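Local coordinates for protein CooJ (Rhodospirillum rubrum, PDB 6HK5) that binds nickel as a dimeric, histidine-rich metallochaperone and probably assists the supply of nickel to carbon monoxide dehydrogenase, at the interface of chains A and B. Residues are numbered along the deposited sequence; one frame, centred on the assembly and turned at random. Chains: chain A/B, CooJ.

Contact 1: the interface of chains A and B. Residues chain A 23, 26-27, 30, 54; chain B 15, 18-19, 22.
The edge of the B:Phe19 ring meets A:Ile30 and A:Met27 in its own plane. Methyl CD1 of A:Ile30 approaches CD2 of B:Phe19 at 3.5 Å, while CG of A:Met27, a selenomethionine, touches CE2 of B:Phe19 at 3.5 Å. CB of A:His26 lies off one face, near the margin formed by CD2 and CE2, 3.9 Å from B:Phe19 CE2, and CB of A:Val23 lies beyond CZ on the same side of the plane. From the opposite face a second selenomethionine, A:Met54, reaches tip to tip toward the ring, its CG 3.6 Å from B:Phe19 CZ; its chain is bent at chi2 and chi3, with the selenium and methyl CE also near CE1. Roughly anti to the backbone N, though skewed (chi1 -152°), CG of B:Phe19 carries the ring away from its own helix into chain A.

Beside this apolar plug, three imidazoles converge. A:His26 and B:His18 meet edge to face, their planes turned 82° apart, with A:His26 NE2 at the edge of the B:His18 ring and 3.1 Å from its NE2. B:His22 crosses A:His26 at about a right angle and brings its NE2 to 3.4 Å from A:His26 NE2. Around this core, the A:Ile30 and B:Tyr15 side chains slide past each other in opposite directions, CG1 of A:Ile30 being 3.8 Å from B:Tyr15 CB, which may support the flank of the B:Phe19 site.

The phenylalanine of helix 7-33 thus packs as a hydrophobic anchor between residues of helices 5-35 and 42-67 of chain A. His22 and His26 are nickel ligands in this protein, and the meeting of the two residues from opposite chains suggests that the dimer contact brings together the imidazoles of the metal site.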
loop_
_atom_site.group_PDB
_atom_site.type_symbol
_atom_site.label_atom_id
_atom_site.label_comp_id
_atom_site.label_asym_id
_atom_site.label_seq_id
_atom_site.Cartn_x
_atom_site.Cartn_y
_atom_site.Cartn_z
ATOM N N VAL A 23 1.350 6.051 -8.064
ATOM C CA VAL A 23 0.172 6.909 -7.978
ATOM C C VAL A 23 0.036 7.833 -9.180
ATOM O O VAL A 23 -1.075 8.273 -9.488
ATOM C CB VAL A 23 0.175 7.736 -6.688
ATOM C CG1 VAL A 23 0.195 6.806 -5.476
ATOM C CG2 VAL A 23 1.357 8.697 -6.677
ATOM N N HIS A 26 -2.276 6.112 -11.423
ATOM C CA HIS A 26 -3.679 6.251 -11.014
ATOM C C HIS A 26 -4.219 7.661 -11.255
ATOM O O HIS A 26 -5.410 7.837 -11.558
ATOM C CB HIS A 26 -3.862 5.911 -9.527
ATOM C CG HIS A 26 -3.597 4.474 -9.170
ATOM N ND1 HIS A 26 -4.146 3.417 -9.861
ATOM C CD2 HIS A 26 -2.911 3.927 -8.131
ATOM C CE1 HIS A 26 -3.766 2.280 -9.299
ATOM N NE2 HIS A 26 -3.014 2.564 -8.248
HETATM N N MSE A 27 -3.390 8.675 -11.091
HETATM C CA MSE A 27 -3.843 10.039 -11.365
HETATM C C MSE A 27 -4.216 10.230 -12.808
HETATM O O MSE A 27 -5.228 10.851 -13.098
HETATM C CB MSE A 27 -2.778 11.043 -10.988
HETATM C CG MSE A 27 -2.725 11.215 -9.499
HETATM SE SE MSE A 27 -1.144 12.217 -9.063
HETATM C CE MSE A 27 -1.522 13.855 -10.080
ATOM N N ILE A 30 -7.487 8.142 -13.432
ATOM C CA ILE A 30 -8.675 8.777 -12.889
ATOM C C ILE A 30 -8.961 10.070 -13.630
ATOM O O ILE A 30 -10.126 10.429 -13.833
ATOM C CB ILE A 30 -8.514 8.980 -11.375
ATOM C CG1 ILE A 30 -8.569 7.617 -10.674
ATOM C CG2 ILE A 30 -9.596 9.893 -10.819
ATOM C CD1 ILE A 30 -8.006 7.625 -9.270
HETATM N N MSE A 54 -3.302 15.985 -4.938
HETATM C CA MSE A 54 -2.301 14.940 -5.127
HETATM C C MSE A 54 -1.050 15.462 -5.812
HETATM O O MSE A 54 0.053 15.038 -5.485
HETATM C CB MSE A 54 -2.884 13.775 -5.929
HETATM C CG MSE A 54 -3.549 12.740 -5.057
HETATM SE SE MSE A 54 -2.399 12.285 -3.519
HETATM C CE MSE A 54 -0.849 11.508 -4.435
ATOM N N TYR B 15 -11.883 3.251 -8.185
ATOM C CA TYR B 15 -10.539 3.784 -8.381
ATOM C C TYR B 15 -10.180 4.771 -7.280
ATOM O O TYR B 15 -9.081 4.710 -6.711
ATOM C CB TYR B 15 -10.410 4.439 -9.754
ATOM C CG TYR B 15 -10.070 3.452 -10.832
ATOM C CD1 TYR B 15 -11.070 2.713 -11.463
ATOM C CD2 TYR B 15 -8.756 3.232 -11.211
ATOM C CE1 TYR B 15 -10.772 1.801 -12.463
ATOM C CE2 TYR B 15 -8.446 2.312 -12.203
ATOM C CZ TYR B 15 -9.461 1.594 -12.817
ATOM O OH TYR B 15 -9.168 0.678 -13.802
ATOM N N HIS B 18 -9.601 3.063 -4.002
ATOM C CA HIS B 18 -8.265 2.488 -4.020
ATOM C C HIS B 18 -7.183 3.551 -3.832
ATOM O O HIS B 18 -6.177 3.296 -3.164
ATOM C CB HIS B 18 -8.034 1.743 -5.327
ATOM C CG HIS B 18 -6.624 1.289 -5.502
ATOM N ND1 HIS B 18 -6.062 0.293 -4.730
ATOM C CD2 HIS B 18 -5.662 1.685 -6.367
ATOM C CE1 HIS B 18 -4.813 0.099 -5.110
ATOM N NE2 HIS B 18 -4.545 0.931 -6.103
ATOM N N PHE B 19 -7.358 4.729 -4.454
ATOM C CA PHE B 19 -6.417 5.837 -4.288
ATOM C C PHE B 19 -6.403 6.334 -2.850
ATOM O O PHE B 19 -5.342 6.653 -2.295
ATOM C CB PHE B 19 -6.795 7.003 -5.231
ATOM C CG PHE B 19 -5.622 7.856 -5.653
ATOM C CD1 PHE B 19 -4.619 8.190 -4.753
ATOM C CD2 PHE B 19 -5.515 8.315 -6.952
ATOM C CE1 PHE B 19 -3.532 8.945 -5.147
ATOM C CE2 PHE B 19 -4.440 9.078 -7.342
ATOM C CZ PHE B 19 -3.450 9.395 -6.436
ATOM N N HIS B 22 -4.223 4.156 -0.979
ATOM C CA HIS B 22 -2.815 4.519 -1.157
ATOM C C HIS B 22 -2.403 5.687 -0.265
ATOM O O HIS B 22 -1.293 5.709 0.274
ATOM C CB HIS B 22 -2.552 4.878 -2.616
ATOM C CG HIS B 22 -2.196 3.711 -3.480
ATOM N ND1 HIS B 22 -1.182 2.833 -3.166
ATOM C CD2 HIS B 22 -2.703 3.297 -4.668
ATOM C CE1 HIS B 22 -1.083 1.924 -4.120
ATOM N NE2 HIS B 22 -2.003 2.179 -5.038
#

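Contact 2: the interface of chains A and B. Residues chain A 30, 43, 46-47, 50; chain B 12, 16, 61, 64, 68.
The backbone carbonyl O of A:Leu46 faces methyl CG2 of B:Val64 at 3.5 Å, a van der Waals contact in a patch where polar atoms of the two chains do not bond to each other. The same methyl also presses on CB of A:Leu46 at 3.5 Å, a rather tight fit that seats the valine closely against helix 42-67 of chain A. Because CG1 of B:Val64 stands anti to the backbone N (chi1 175°), the two methyls are divided between neighbours: CG2 takes A:Leu46, and CG1 reaches CG1 of A:Ile47 at 3.9 Å and CD1 of A:Leu43 at 4.0 Å. Both of these side chains run at about a right angle to the valine. An alanine in place of B:Val64 would probably open a gap beneath A:Leu43 and A:Ile47 and leave A:Leu46 without its close methyl neighbour.

At the far end of the A:Ile47 side chain, CD1 reaches tip to tip toward B:Leu12, lying 3.9 Å from its branching CG, and also approaches CD1 of B:Leu16. The other methyl of that leucine, B:Leu16 CD2, touches A:Ile30 CG2 at 3.8 Å, so B:Leu16 bridges residues from both helices of chain A. B:Leu12 likewise spans A:Ile47 and A:Ile30. At one flank the small A:Ala50 offers its CB to CD2 of B:Leu61 at 4.1 Å. At the other, the main-chain O of B:Leu68, part of the terminal carboxylate, lies 4.0 Å from A:Leu43 CD1; this chain end comes from the truncated construct, and the side chain of B:Leu68 is incomplete.

Both helices of each chain take part: 5-35 and 42-67 of chain A, 7-33 and 41-67 of chain B. This layer of interlocking aliphatic groups forms part of the hydrophobic core that holds the helical hairpins of the N-terminal part of CooJ together as a dimer.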
loop_
_atom_site.group_PDB
_atom_site.type_symbol
_atom_site.label_atom_id
_atom_site.label_comp_id
_atom_site.label_asym_id
_atom_site.label_seq_id
_atom_site.Cartn_x
_atom_site.Cartn_y
_atom_site.Cartn_z
ATOM N N ILE A 30 -7.487 8.142 -13.432
ATOM C CA ILE A 30 -8.675 8.777 -12.889
ATOM C C ILE A 30 -8.961 10.070 -13.630
ATOM O O ILE A 30 -10.126 10.429 -13.833
ATOM C CB ILE A 30 -8.514 8.980 -11.375
ATOM C CG1 ILE A 30 -8.569 7.617 -10.674
ATOM C CG2 ILE A 30 -9.596 9.893 -10.819
ATOM C CD1 ILE A 30 -8.006 7.625 -9.270
ATOM N N LEU A 43 -19.540 16.272 -9.456
ATOM C CA LEU A 43 -18.572 15.218 -9.162
ATOM C C LEU A 43 -17.216 15.525 -9.788
ATOM O O LEU A 43 -16.171 15.313 -9.159
ATOM C CB LEU A 43 -19.099 13.870 -9.663
ATOM C CG LEU A 43 -18.160 12.692 -9.430
ATOM C CD1 LEU A 43 -17.816 12.585 -7.947
ATOM C CD2 LEU A 43 -18.766 11.393 -9.952
ATOM N N LEU A 46 -15.196 18.043 -7.609
ATOM C CA LEU A 46 -14.620 17.382 -6.446
ATOM C C LEU A 46 -13.401 16.560 -6.842
ATOM O O LEU A 46 -12.369 16.600 -6.162
ATOM C CB LEU A 46 -15.670 16.513 -5.764
ATOM C CG LEU A 46 -16.601 17.286 -4.839
ATOM C CD1 LEU A 46 -17.538 16.330 -4.139
ATOM C CD2 LEU A 46 -15.789 18.082 -3.819
ATOM N N ILE A 47 -13.477 15.879 -7.988
ATOM C CA ILE A 47 -12.384 15.016 -8.420
ATOM C C ILE A 47 -11.170 15.841 -8.840
ATOM O O ILE A 47 -10.029 15.490 -8.512
ATOM C CB ILE A 47 -12.859 14.061 -9.535
ATOM C CG1 ILE A 47 -13.799 12.988 -8.968
ATOM C CG2 ILE A 47 -11.677 13.369 -10.210
ATOM C CD1 ILE A 47 -14.372 12.080 -10.054
ATOM N N ALA A 50 -9.325 16.873 -5.751
ATOM C CA ALA A 50 -8.556 15.760 -5.204
ATOM C C ALA A 50 -7.288 15.537 -6.005
ATOM O O ALA A 50 -6.205 15.365 -5.429
ATOM C CB ALA A 50 -9.407 14.491 -5.172
ATOM N N LEU B 12 -15.378 4.681 -11.328
ATOM C CA LEU B 12 -14.638 5.823 -10.811
ATOM C C LEU B 12 -14.508 5.750 -9.287
ATOM O O LEU B 12 -13.415 5.928 -8.725
ATOM C CB LEU B 12 -15.366 7.091 -11.257
ATOM C CG LEU B 12 -14.663 8.423 -11.444
ATOM C CD1 LEU B 12 -13.188 8.259 -11.766
ATOM C CD2 LEU B 12 -15.392 9.156 -12.558
ATOM N N LEU B 16 -11.109 5.663 -6.945
ATOM C CA LEU B 16 -10.846 6.649 -5.909
ATOM C C LEU B 16 -10.725 5.986 -4.538
ATOM O O LEU B 16 -9.822 6.313 -3.756
ATOM C CB LEU B 16 -11.948 7.705 -5.939
ATOM C CG LEU B 16 -11.945 8.455 -7.283
ATOM C CD1 LEU B 16 -13.305 9.026 -7.599
ATOM C CD2 LEU B 16 -10.917 9.554 -7.250
ATOM N N LEU B 61 -10.340 13.389 -1.139
ATOM C CA LEU B 61 -10.800 12.079 -1.586
ATOM C C LEU B 61 -12.003 11.621 -0.776
ATOM O O LEU B 61 -12.933 11.023 -1.328
ATOM C CB LEU B 61 -9.667 11.049 -1.506
ATOM C CG LEU B 61 -8.579 11.135 -2.587
ATOM C CD1 LEU B 61 -7.321 10.356 -2.195
ATOM C CD2 LEU B 61 -9.091 10.635 -3.920
ATOM N N VAL B 64 -15.132 13.374 -2.114
ATOM C CA VAL B 64 -15.590 12.689 -3.322
ATOM C C VAL B 64 -16.291 11.383 -2.967
ATOM O O VAL B 64 -17.416 11.110 -3.412
ATOM C CB VAL B 64 -14.406 12.437 -4.270
ATOM C CG1 VAL B 64 -14.870 11.624 -5.466
ATOM C CG2 VAL B 64 -13.806 13.752 -4.714
ATOM N N LEU B 68 -20.470 10.646 -3.946
ATOM C CA LEU B 68 -20.845 9.444 -4.697
ATOM C C LEU B 68 -19.571 8.760 -5.125
ATOM O O LEU B 68 -18.731 9.357 -5.807
ATOM C CB LEU B 68 -21.721 9.746 -5.914
ATOM O OXT LEU B 68 -19.360 7.596 -4.788
#

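The C-alpha centres of contact 1 and contact 2 lie about 10 Å apart, and A:Ile30 belongs to both: its CG1 faces contact 1, its CG2 the leucines of contact 2, and its CD1 reaches both. Helix 7-33 of chain B also runs through both, as do both helices of chain A. Contact 1 combines an aromatic anchor with histidines that include nickel ligands, whereas contact 2 is aliphatic and lies toward the C-terminal end of chain B. The two-fold symmetry repeats each patch with the chains exchanged, so the hydrophobic packing probably braces the metal-binding middle of the dimer from both ends.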